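Local coordinates for apaG protein (Shewanella oneidensis, PDB 1TZA), which is of unknown function but belongs to the ApaG family and folds largely into beta strands, at the interface of chains A and B. Coordinates in Å, arbitrary orientation; residue numbers count along the deposited sequence, not the author numbering. Chains: chain A/B, apaG protein.

The interface of chains A and B. Residues chain A 17-18, 20, 29; chain B 32, 84-86.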
loop_
_atom_site.group_PDB
_atom_site.type_symbol
_atom_site.label_atom_id
_atom_site.label_comp_id
_atom_site.label_asym_id
_atom_site.label_seq_id
_atom_site.Cartn_x
_atom_site.Cartn_y
_atom_site.Cartn_z
ATOM N N ILE A 17 0.075 -3.733 -6.471
ATOM C CA ILE A 17 -0.590 -2.454 -6.573
ATOM C C ILE A 17 -0.083 -1.567 -7.702
ATOM O O ILE A 17 -0.809 -1.305 -8.658
ATOM C CB ILE A 17 -0.504 -1.695 -5.239
ATOM C CG1 ILE A 17 -1.033 -2.593 -4.116
ATOM C CG2 ILE A 17 -1.311 -0.412 -5.315
ATOM C CD1 ILE A 17 -2.446 -3.143 -4.373
ATOM N N GLU A 18 1.169 -1.134 -7.621
ATOM C CA GLU A 18 1.676 -0.230 -8.640
ATOM C C GLU A 18 3.191 -0.205 -8.694
ATOM O O GLU A 18 3.866 -0.504 -7.706
ATOM C CB GLU A 18 1.138 1.168 -8.331
ATOM C CG GLU A 18 1.446 2.259 -9.336
ATOM C CD GLU A 18 0.881 3.593 -8.890
ATOM O OE1 GLU A 18 1.332 4.117 -7.846
ATOM O OE2 GLU A 18 -0.023 4.113 -9.572
ATOM N N GLN A 20 6.701 1.611 -8.707
ATOM C CA GLN A 20 7.194 2.857 -8.129
ATOM C C GLN A 20 8.612 3.119 -8.605
ATOM O O GLN A 20 9.358 3.864 -7.970
ATOM C CB GLN A 20 7.186 2.784 -6.599
ATOM C CG GLN A 20 5.845 2.414 -6.020
ATOM C CD GLN A 20 4.741 3.317 -6.518
ATOM O OE1 GLN A 20 3.574 2.922 -6.567
ATOM N NE2 GLN A 20 5.102 4.540 -6.891
ATOM N N LEU A 29 5.250 -1.967 -5.684
ATOM C CA LEU A 29 4.407 -1.887 -4.492
ATOM C C LEU A 29 3.357 -2.998 -4.432
ATOM O O LEU A 29 2.525 -3.141 -5.329
ATOM C CB LEU A 29 3.707 -0.521 -4.409
ATOM C CG LEU A 29 2.664 -0.387 -3.281
ATOM C CD1 LEU A 29 3.361 -0.473 -1.914
ATOM C CD2 LEU A 29 1.916 0.935 -3.400
ATOM N N TYR B 32 -2.675 6.330 -0.430
ATOM C CA TYR B 32 -3.339 7.538 -0.870
ATOM C C TYR B 32 -4.434 7.156 -1.840
ATOM O O TYR B 32 -4.239 6.325 -2.723
ATOM C CB TYR B 32 -2.344 8.534 -1.491
ATOM C CG TYR B 32 -1.540 8.040 -2.668
ATOM C CD1 TYR B 32 -2.108 7.956 -3.936
ATOM C CD2 TYR B 32 -0.194 7.678 -2.518
ATOM C CE1 TYR B 32 -1.362 7.525 -5.031
ATOM C CE2 TYR B 32 0.561 7.248 -3.602
ATOM C CZ TYR B 32 -0.032 7.174 -4.861
ATOM O OH TYR B 32 0.694 6.762 -5.954
ATOM N N THR B 84 -6.629 3.744 -5.323
ATOM C CA THR B 84 -5.747 3.818 -4.174
ATOM C C THR B 84 -4.374 3.218 -4.467
ATOM O O THR B 84 -4.254 2.221 -5.176
ATOM C CB THR B 84 -6.374 3.091 -2.950
ATOM O OG1 THR B 84 -7.605 3.735 -2.588
ATOM C CG2 THR B 84 -5.430 3.128 -1.751
ATOM N N SER B 85 -3.337 3.860 -3.939
ATOM C CA SER B 85 -1.972 3.372 -4.089
ATOM C C SER B 85 -1.211 3.734 -2.811
ATOM O O SER B 85 -1.819 3.943 -1.764
ATOM C CB SER B 85 -1.298 3.988 -5.319
ATOM O OG SER B 85 -0.056 3.349 -5.576
ATOM N N GLY B 86 0.111 3.803 -2.884
ATOM C CA GLY B 86 0.870 4.138 -1.698
ATOM C C GLY B 86 2.313 4.435 -2.013
ATOM O O GLY B 86 2.732 4.378 -3.162
HETATM O O HOH W 1 -0.309 6.713 -8.532
#
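A:Glu18 reaches B:Ser85 with its chain stretched out: CG stands anti to the backbone N (chi1 -175°) and the chain stays extended beyond it. On the other side, OG of B:Ser85 is also anti to its own backbone N (chi1 -171°), which points the hydroxyl at chain A. The hydroxyl OG of B:Ser85 donates a hydrogen bond to the carboxylate OE1 of A:Glu18, 2.8 Å away. It comes from well above the carboxylate plane, 67° out of it. The second oxygen, OE2 of A:Glu18, lies 2.8 Å from O of water 1. That water sits in the plane of the B:Tyr32 ring, at its edge, 2.8 Å from the phenol OH. The carboxylate is thus tied to chain B both directly and through water. The B:Tyr32 side chain runs about at right angles to that of A:Glu18, and its OH comes 3.3 Å from OE1 of A:Glu18. Within chain B, the backbone carbonyl carbon of B:Ser85 lies over the centre of one face of the B:Tyr32 ring. Beside the polar group, CD2 of A:Leu29 rests on CA of B:Gly86 at 3.8 Å. The branch methyl CG2 of A:Ile17 lies 4.0 Å from CA of B:Ser85. Without the carboxylate, as with an alanine at A:Glu18, the B:Ser85 hydroxyl would probably lose its acceptor on chain A and water 1 a partner. This small patch, repeated by two-fold symmetry, helps hold the deposited dimer, which may not be the biological form.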